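Local coordinates for phosphoribosylaminoimidazole carboxylase, ATPase subunit (Thermus thermophilus, PDB 3AW8), which probably catalyses the ATP-dependent carboxylation of 5-aminoimidazole ribonucleotide to N5-carboxyaminoimidazole ribonucleotide with bicarbonate, a step of purine biosynthesis, at residues 196-200 and 211-216; 222-226 and 249-254; 242-246 and 258-264. One frame throughout, in Å; residues are numbered along the deposited sequence.

Contact 1. Residues 196-200 and 211-216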
loop_
_atom_site.group_PDB
_atom_site.type_symbol
_atom_site.label_atom_id
_atom_site.label_comp_id
_atom_site.label_asym_id
_atom_site.label_seq_id
_atom_site.Cartn_x
_atom_site.Cartn_y
_atom_site.Cartn_z
ATOM N N TYR A 196 6.366 -3.581 -17.825
ATOM C CA TYR A 196 6.206 -2.221 -17.311
ATOM C C TYR A 196 6.858 -1.269 -18.286
ATOM O O TYR A 196 7.691 -1.670 -19.090
ATOM C CB TYR A 196 6.902 -2.060 -15.945
ATOM C CG TYR A 196 6.156 -2.665 -14.790
ATOM C CD1 TYR A 196 5.180 -1.939 -14.103
ATOM C CD2 TYR A 196 6.372 -3.996 -14.423
ATOM C CE1 TYR A 196 4.426 -2.533 -13.076
ATOM C CE2 TYR A 196 5.629 -4.596 -13.410
ATOM C CZ TYR A 196 4.656 -3.864 -12.746
ATOM O OH TYR A 196 3.876 -4.492 -11.811
ATOM N N PRO A 197 6.487 0.014 -18.235
ATOM C CA PRO A 197 7.121 0.952 -19.160
ATOM C C PRO A 197 8.624 0.921 -18.885
ATOM O O PRO A 197 9.041 0.573 -17.783
ATOM C CB PRO A 197 6.503 2.290 -18.763
ATOM C CG PRO A 197 5.143 1.897 -18.281
ATOM C CD PRO A 197 5.420 0.669 -17.461
ATOM N N LEU A 198 9.436 1.257 -19.879
ATOM C CA LEU A 198 10.872 1.290 -19.664
ATOM C C LEU A 198 11.061 2.346 -18.597
ATOM O O LEU A 198 10.182 3.176 -18.390
ATOM C CB LEU A 198 11.617 1.701 -20.943
ATOM C CG LEU A 198 11.932 0.614 -21.978
ATOM C CD1 LEU A 198 12.526 1.257 -23.215
ATOM C CD2 LEU A 198 12.911 -0.403 -21.394
ATOM N N VAL A 199 12.199 2.321 -17.916
ATOM C CA VAL A 199 12.464 3.290 -16.868
ATOM C C VAL A 199 13.880 3.811 -17.047
ATOM O O VAL A 199 14.789 3.044 -17.373
ATOM C CB VAL A 199 12.325 2.631 -15.460
ATOM C CG1 VAL A 199 12.660 3.637 -14.362
ATOM C CG2 VAL A 199 10.915 2.099 -15.272
ATOM N N GLU A 200 14.068 5.115 -16.855
ATOM C CA GLU A 200 15.395 5.695 -16.975
ATOM C C GLU A 200 16.018 5.759 -15.589
ATOM O O GLU A 200 15.462 6.376 -14.674
ATOM C CB GLU A 200 15.327 7.097 -17.574
ATOM C CG GLU A 200 16.621 7.869 -17.408
ATOM C CD GLU A 200 16.619 9.188 -18.131
ATOM O OE1 GLU A 200 17.475 10.037 -17.791
ATOM O OE2 GLU A 200 15.773 9.367 -19.041
ATOM N N SER A 211 15.140 7.402 -10.624
ATOM C CA SER A 211 14.478 6.633 -11.673
ATOM C C SER A 211 13.307 7.426 -12.256
ATOM O O SER A 211 12.439 7.906 -11.518
ATOM C CB SER A 211 13.973 5.286 -11.131
ATOM O OG SER A 211 15.016 4.328 -11.047
ATOM N N LEU A 212 13.290 7.572 -13.578
ATOM C CA LEU A 212 12.225 8.307 -14.238
ATOM C C LEU A 212 11.361 7.348 -15.045
ATOM O O LEU A 212 11.852 6.656 -15.939
ATOM C CB LEU A 212 12.819 9.396 -15.138
ATOM C CG LEU A 212 13.594 10.446 -14.334
ATOM C CD1 LEU A 212 14.423 11.345 -15.249
ATOM C CD2 LEU A 212 12.609 11.255 -13.517
ATOM N N ALA A 213 10.074 7.306 -14.716
ATOM C CA ALA A 213 9.140 6.422 -15.400
ATOM C C ALA A 213 7.861 7.145 -15.810
ATOM O O ALA A 213 7.296 7.913 -15.033
ATOM C CB ALA A 213 8.798 5.233 -14.500
ATOM N N PRO A 214 7.400 6.919 -17.052
ATOM C CA PRO A 214 8.045 6.039 -18.031
ATOM C C PRO A 214 9.346 6.687 -18.489
ATOM O O PRO A 214 9.556 7.875 -18.253
ATOM C CB PRO A 214 7.018 5.970 -19.155
ATOM C CG PRO A 214 5.721 6.164 -18.440
ATOM C CD PRO A 214 6.048 7.285 -17.499
ATOM N N ALA A 215 10.226 5.927 -19.131
ATOM C CA ALA A 215 11.479 6.508 -19.600
ATOM C C ALA A 215 11.144 7.712 -20.485
ATOM O O ALA A 215 10.484 7.579 -21.519
ATOM C CB ALA A 215 12.277 5.479 -20.385
ATOM N N PRO A 216 11.582 8.911 -20.078
ATOM C CA PRO A 216 11.321 10.136 -20.838
ATOM C C PRO A 216 11.673 10.014 -22.317
ATOM O O PRO A 216 12.838 9.829 -22.669
ATOM C CB PRO A 216 12.189 11.169 -20.130
ATOM C CG PRO A 216 12.168 10.697 -18.719
ATOM C CD PRO A 216 12.370 9.206 -18.869
#
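Ser211 meets Val199 through its CB, 3.9 Å from Val199 CG1, in the antiparallel hairpin of strands 193-204 and 207-213. Its hydroxyl turns to Asn201. Leu212 and Glu200 form a hydrogen-bonded pair: Leu212 N gives a nearly straight bond to Glu200 O (2.7 Å), in the carbonyl plane, and Glu200 N returns one to Leu212 O (2.9 Å). Their side chains run side by side in the same direction, with Leu212 CD1 4.2 Å from Glu200 OE1; the carboxylate itself is held by Arg179 and Arg202. Ala213 has only a methyl to offer, and Val199 CG2 rests 3.9 Å from its CB. A cis peptide then bends the chain at Pro214, whose CB lies 3.7 Å from Pro197 CB. Ala215 N bonds Leu198 O at 2.8 Å, but from above the carbonyl plane, as the regular ladder has ended. Pro216 crosses Glu200 at about a right angle, its CD 3.4 Å from Glu200 OE2, which an extended chain with CG anti to the backbone N (chi1 166°) carries there. The hairpin sits inside the large antiparallel sheet, with strand 179-187 beside 193-204, strand 299-306 beside 207-213, and helix 220-237 packed on Leu198.

Contact 2. Residues 222-226 and 249-254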
loop_
_atom_site.group_PDB
_atom_site.type_symbol
_atom_site.label_atom_id
_atom_site.label_comp_id
_atom_site.label_asym_id
_atom_site.label_seq_id
_atom_site.Cartn_x
_atom_site.Cartn_y
_atom_site.Cartn_z
ATOM N N LEU A 222 11.124 1.167 -29.087
ATOM C CA LEU A 222 12.107 0.886 -28.049
ATOM C C LEU A 222 11.451 -0.033 -27.025
ATOM O O LEU A 222 12.063 -0.996 -26.566
ATOM C CB LEU A 222 12.568 2.179 -27.370
ATOM C CG LEU A 222 14.052 2.228 -26.980
ATOM C CD1 LEU A 222 14.354 3.497 -26.192
ATOM C CD2 LEU A 222 14.400 1.004 -26.157
ATOM N N GLN A 223 10.199 0.263 -26.679
ATOM C CA GLN A 223 9.454 -0.547 -25.718
ATOM C C GLN A 223 9.373 -1.997 -26.174
ATOM O O GLN A 223 9.790 -2.910 -25.456
ATOM C CB GLN A 223 8.033 -0.002 -25.530
ATOM C CG GLN A 223 7.822 0.743 -24.220
ATOM C CD GLN A 223 7.990 -0.148 -23.001
ATOM O OE1 GLN A 223 8.449 0.301 -21.958
ATOM N NE2 GLN A 223 7.609 -1.411 -23.126
ATOM N N LYS A 224 8.830 -2.204 -27.370
ATOM C CA LYS A 224 8.693 -3.545 -27.920
ATOM C C LYS A 224 10.040 -4.253 -27.970
ATOM O O LYS A 224 10.129 -5.462 -27.745
ATOM C CB LYS A 224 8.086 -3.469 -29.322
ATOM C CG LYS A 224 6.569 -3.620 -29.363
ATOM C CD LYS A 224 5.858 -2.612 -28.468
ATOM C CE LYS A 224 4.346 -2.825 -28.499
ATOM N NZ LYS A 224 3.960 -4.217 -28.115
ATOM N N LYS A 225 11.083 -3.484 -28.263
ATOM C CA LYS A 225 12.441 -4.006 -28.354
ATOM C C LYS A 225 12.817 -4.644 -27.012
ATOM O O LYS A 225 13.174 -5.827 -26.944
ATOM C CB LYS A 225 13.403 -2.855 -28.706
ATOM C CG LYS A 225 14.759 -3.264 -29.304
ATOM C CD LYS A 225 15.495 -2.028 -29.853
ATOM C CE LYS A 225 16.838 -2.359 -30.510
ATOM N NZ LYS A 225 17.902 -2.797 -29.555
ATOM N N ALA A 226 12.715 -3.850 -25.948
ATOM C CA ALA A 226 13.027 -4.304 -24.598
ATOM C C ALA A 226 12.141 -5.475 -24.187
ATOM O O ALA A 226 12.617 -6.475 -23.651
ATOM C CB ALA A 226 12.853 -3.153 -23.617
ATOM N N GLN A 249 21.426 2.486 -23.249
ATOM C CA GLN A 249 20.783 2.988 -24.459
ATOM C C GLN A 249 21.760 3.847 -25.248
ATOM O O GLN A 249 22.171 4.918 -24.796
ATOM C CB GLN A 249 19.532 3.817 -24.143
ATOM C CG GLN A 249 18.667 4.055 -25.383
ATOM C CD GLN A 249 17.569 5.093 -25.181
ATOM O OE1 GLN A 249 16.830 5.058 -24.197
ATOM N NE2 GLN A 249 17.448 6.014 -26.132
ATOM N N VAL A 250 22.150 3.354 -26.418
ATOM C CA VAL A 250 23.059 4.081 -27.296
ATOM C C VAL A 250 22.258 4.307 -28.575
ATOM O O VAL A 250 21.989 3.364 -29.330
ATOM C CB VAL A 250 24.337 3.262 -27.615
ATOM C CG1 VAL A 250 25.382 4.162 -28.261
ATOM C CG2 VAL A 250 24.893 2.642 -26.349
ATOM N N GLY A 251 21.855 5.553 -28.794
ATOM C CA GLY A 251 21.058 5.878 -29.960
ATOM C C GLY A 251 19.679 5.262 -29.829
ATOM O O GLY A 251 18.838 5.747 -29.071
ATOM N N GLU A 252 19.449 4.192 -30.578
ATOM C CA GLU A 252 18.180 3.480 -30.549
ATOM C C GLU A 252 18.478 2.012 -30.324
ATOM O O GLU A 252 17.678 1.131 -30.654
ATOM C CB GLU A 252 17.419 3.668 -31.861
ATOM C CG GLU A 252 16.725 5.014 -31.971
ATOM C CD GLU A 252 15.759 5.268 -30.819
ATOM O OE1 GLU A 252 14.795 4.483 -30.655
ATOM O OE2 GLU A 252 15.968 6.253 -30.076
ATOM N N GLU A 253 19.651 1.759 -29.758
ATOM C CA GLU A 253 20.076 0.404 -29.464
ATOM C C GLU A 253 20.096 0.134 -27.967
ATOM O O GLU A 253 20.362 1.030 -27.160
ATOM C CB GLU A 253 21.458 0.143 -30.066
ATOM C CG GLU A 253 21.410 -0.092 -31.559
ATOM C CD GLU A 253 20.406 -1.174 -31.927
ATOM O OE1 GLU A 253 20.557 -2.318 -31.433
ATOM O OE2 GLU A 253 19.467 -0.880 -32.703
ATOM N N LEU A 254 19.795 -1.110 -27.612
ATOM C CA LEU A 254 19.780 -1.541 -26.224
ATOM C C LEU A 254 20.817 -2.644 -26.045
ATOM O O LEU A 254 20.778 -3.657 -26.745
ATOM C CB LEU A 254 18.396 -2.085 -25.847
ATOM C CG LEU A 254 17.171 -1.165 -25.838
ATOM C CD1 LEU A 254 15.936 -1.982 -25.500
ATOM C CD2 LEU A 254 17.361 -0.048 -24.824
#
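Leu222 and Leu254 bring helix 220-237 against the end of a beta hairpin, strands 241-250 and 253-260 joined by a two-residue turn at Gly251 and Glu252. Leu222 CD2 reaches the isobutyl fork of Leu254, 3.4 Å from its CD2, while its other methyl, CD1, lies against the amide of Gln249. Ala226, one helical turn later, is small enough to let the helix come close, and its CB rests 3.8 Å from Leu254 CD1. Lys225 slides past Leu254 in the opposite direction; CG stands anti to the backbone N (chi1 -160°) and the chain stays extended up to a bend at chi4, which carries the ammonium to the hairpin. There NZ makes a salt bridge to Glu253 OE1 (3.3 Å) whose hydrogen bond is weak, and Tyr229 supplies a hydroxyl partner. In the second shell, Val250 and Glu253 exchange backbone hydrogen bonds that close the turn, where the positive phi of Gly251 is easily taken up by a residue without a side chain. Gln249 is held from both ends of its amide: Arg179 NE binds OE1, and NE2 donates to Gly251 O at 3.3 Å, with that oxygen lying close to the amide plane.

Contact 3. Residues 242-246 and 258-264. With AMP (adenosine monophosphate), chain C.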
loop_
_atom_site.group_PDB
_atom_site.type_symbol
_atom_site.label_atom_id
_atom_site.label_comp_id
_atom_site.label_asym_id
_atom_site.label_seq_id
_atom_site.Cartn_x
_atom_site.Cartn_y
_atom_site.Cartn_z
ATOM N N VAL A 242 8.903 -11.690 -11.061
ATOM C CA VAL A 242 9.369 -10.473 -11.694
ATOM C C VAL A 242 10.851 -10.551 -12.018
ATOM O O VAL A 242 11.665 -10.981 -11.203
ATOM C CB VAL A 242 9.074 -9.252 -10.811
ATOM C CG1 VAL A 242 9.835 -8.023 -11.318
ATOM C CG2 VAL A 242 7.573 -8.994 -10.817
ATOM N N LEU A 243 11.182 -10.132 -13.230
ATOM C CA LEU A 243 12.548 -10.150 -13.723
ATOM C C LEU A 243 12.926 -8.712 -14.095
ATOM O O LEU A 243 12.141 -8.005 -14.722
ATOM C CB LEU A 243 12.601 -11.092 -14.934
ATOM C CG LEU A 243 13.879 -11.454 -15.686
ATOM C CD1 LEU A 243 14.049 -10.517 -16.848
ATOM C CD2 LEU A 243 15.069 -11.425 -14.753
ATOM N N ALA A 244 14.110 -8.271 -13.683
ATOM C CA ALA A 244 14.561 -6.917 -13.980
ATOM C C ALA A 244 15.763 -6.937 -14.915
ATOM O O ALA A 244 16.824 -7.478 -14.586
ATOM C CB ALA A 244 14.912 -6.182 -12.691
ATOM N N LEU A 245 15.582 -6.335 -16.085
ATOM C CA LEU A 245 16.625 -6.263 -17.097
ATOM C C LEU A 245 17.118 -4.830 -17.261
ATOM O O LEU A 245 16.336 -3.918 -17.524
ATOM C CB LEU A 245 16.077 -6.777 -18.428
ATOM C CG LEU A 245 16.474 -8.180 -18.902
ATOM C CD1 LEU A 245 16.688 -9.104 -17.717
ATOM C CD2 LEU A 245 15.399 -8.713 -19.853
ATOM N N GLU A 246 18.420 -4.639 -17.095
ATOM C CA GLU A 246 19.029 -3.328 -17.242
ATOM C C GLU A 246 19.805 -3.243 -18.551
ATOM O O GLU A 246 20.613 -4.116 -18.856
ATOM C CB GLU A 246 19.969 -3.048 -16.073
ATOM C CG GLU A 246 19.253 -2.591 -14.825
ATOM C CD GLU A 246 20.209 -2.157 -13.733
ATOM O OE1 GLU A 246 20.743 -3.040 -13.031
ATOM O OE2 GLU A 246 20.434 -0.931 -13.585
ATOM N N GLU A 258 22.791 -5.805 -17.016
ATOM C CA GLU A 258 22.577 -6.681 -15.858
ATOM C C GLU A 258 21.158 -7.214 -15.752
ATOM O O GLU A 258 20.210 -6.604 -16.246
ATOM C CB GLU A 258 22.859 -5.938 -14.550
ATOM C CG GLU A 258 24.302 -5.855 -14.132
ATOM C CD GLU A 258 24.463 -5.215 -12.762
ATOM O OE1 GLU A 258 24.095 -4.028 -12.606
ATOM O OE2 GLU A 258 24.955 -5.903 -11.841
ATOM N N MET A 259 21.022 -8.354 -15.083
ATOM C CA MET A 259 19.715 -8.947 -14.852
ATOM C C MET A 259 19.634 -9.297 -13.367
ATOM O O MET A 259 20.628 -9.680 -12.753
ATOM C CB MET A 259 19.505 -10.195 -15.722
ATOM C CG MET A 259 20.210 -11.457 -15.261
ATOM S SD MET A 259 19.021 -12.781 -14.875
ATOM C CE MET A 259 18.761 -13.502 -16.479
ATOM N N ALA A 260 18.455 -9.120 -12.784
ATOM C CA ALA A 260 18.236 -9.429 -11.373
ATOM C C ALA A 260 16.971 -10.278 -11.313
ATOM O O ALA A 260 15.907 -9.847 -11.752
ATOM C CB ALA A 260 18.060 -8.141 -10.568
ATOM N N PRO A 261 17.070 -11.501 -10.774
ATOM C CA PRO A 261 15.898 -12.377 -10.688
ATOM C C PRO A 261 14.982 -11.984 -9.537
ATOM O O PRO A 261 14.752 -12.788 -8.628
ATOM C CB PRO A 261 16.525 -13.750 -10.487
ATOM C CG PRO A 261 17.693 -13.432 -9.610
ATOM C CD PRO A 261 18.268 -12.172 -10.234
ATOM N N ARG A 262 14.439 -10.767 -9.590
ATOM C CA ARG A 262 13.592 -10.288 -8.510
ATOM C C ARG A 262 13.100 -8.859 -8.720
ATOM O O ARG A 262 13.497 -8.171 -9.669
ATOM C CB ARG A 262 14.393 -10.301 -7.217
ATOM C CG ARG A 262 15.698 -9.511 -7.362
ATOM C CD ARG A 262 16.413 -9.325 -6.044
ATOM N NE ARG A 262 17.687 -8.625 -6.206
ATOM C CZ ARG A 262 17.821 -7.345 -6.563
ATOM N NH1 ARG A 262 16.758 -6.584 -6.811
ATOM N NH2 ARG A 262 19.031 -6.816 -6.656
ATOM N N VAL A 263 12.236 -8.418 -7.813
ATOM C CA VAL A 263 11.744 -7.064 -7.856
ATOM C C VAL A 263 13.020 -6.246 -7.783
ATOM O O VAL A 263 14.009 -6.676 -7.185
ATOM C CB VAL A 263 10.838 -6.763 -6.670
ATOM C CG1 VAL A 263 9.480 -7.406 -6.904
ATOM C CG2 VAL A 263 11.481 -7.274 -5.372
ATOM N N HIS A 264 12.997 -5.070 -8.395
ATOM C CA HIS A 264 14.189 -4.242 -8.475
ATOM C C HIS A 264 13.958 -2.820 -7.992
ATOM O O HIS A 264 12.837 -2.316 -8.036
ATOM C CB HIS A 264 14.660 -4.249 -9.932
ATOM C CG HIS A 264 16.052 -3.754 -10.130
ATOM N ND1 HIS A 264 16.333 -2.474 -10.556
ATOM C CD2 HIS A 264 17.248 -4.374 -9.982
ATOM C CE1 HIS A 264 17.642 -2.328 -10.664
ATOM N NE2 HIS A 264 18.219 -3.465 -10.322
HETATM P P AMP C . 27.462 -2.629 -11.753
HETATM O O1P AMP C . 26.090 -2.732 -11.188
HETATM O O2P AMP C . 27.445 -3.101 -13.299
HETATM O O3P AMP C . 28.459 -3.571 -10.910
HETATM O "O5'" AMP C . 27.986 -1.093 -11.653
HETATM C "C5'" AMP C . 27.117 -0.259 -12.441
HETATM C "C4'" AMP C . 27.744 1.141 -12.599
HETATM O "O4'" AMP C . 28.988 1.086 -13.372
HETATM C "C3'" AMP C . 26.797 2.108 -13.332
HETATM O "O3'" AMP C . 26.820 3.399 -12.708
HETATM C "C2'" AMP C . 27.310 2.144 -14.778
HETATM O "O2'" AMP C . 27.169 3.454 -15.345
HETATM C "C1'" AMP C . 28.786 1.696 -14.691
HETATM N N9 AMP C . 29.104 0.725 -15.767
HETATM C C8 AMP C . 28.997 -0.642 -15.697
HETATM N N7 AMP C . 29.359 -1.188 -16.822
HETATM C C5 AMP C . 29.722 -0.222 -17.690
HETATM C C6 AMP C . 30.194 -0.202 -19.031
HETATM N N6 AMP C . 30.370 -1.383 -19.733
HETATM N N1 AMP C . 30.467 0.991 -19.607
HETATM C C2 AMP C . 30.304 2.145 -18.945
HETATM N N3 AMP C . 29.863 2.168 -17.684
HETATM C C4 AMP C . 29.563 1.026 -17.026
#
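Glu246 and Glu258 lie side by side and point the same way, their carboxylate planes 33° apart and Glu246 OE1 3.5 Å from Glu258 OE1. Two acids this close beside a phosphate are consistent with the magnesium-binding pair of ATP-grasp enzymes, though no metal is modelled. Glu258, its CG anti to the carbonyl carbon (chi1 -82°) and its chain extended, brings OE1 to 2.8 Å from O1P of the bound AMP. An alanine in place of Glu258 takes away the carboxylate beside O1P and would probably weaken the hold on any metal shared with Glu246. The His264 side chain crosses that of Glu246 at about a right angle, ring and carboxylate planes 53° apart and NE2 3.7 Å from Glu246 OE1, while Ser266 takes ND1. The single methyl of Ala244 lets His264 come close, Ala244 CB lying 3.4 Å from His264 CB. On the other face Leu245 CD1 lies against Met259 CB (3.6 Å). Backbone bonds pair Ala244 with Ala260 and Glu246 with Glu258, that from Glu258 N to Glu246 O being weak, before an inverse gamma turn at Pro261 ends the ladder. Strand 179-187 flanks strand 241-250, and helices 88-94 and 97-107 pack on Pro261, Met259 and Leu245.

How the contacts relate
All three contacts reach the same large antiparallel sheet, but at different depths. Contact 3 lies close to the centre of the chain and contact 1 is also buried, whereas contact 2 is partly open and ends in a charged pair. Contacts 1 and 3 join hairpin strands by backbone bonds, a three-pair ladder in contact 3 but a single pair and a proline-rich loop in contact 1; contact 2 seats a helix on a hairpin end through side chains alone. Contacts 2 and 3 share strands 241-250 and 253-260, one at the turn and the other further from it, its acidic pair on the side nearer the turn. Leu198 meets Leu222 and Ala226, so helix 220-237 also packs on contact 1.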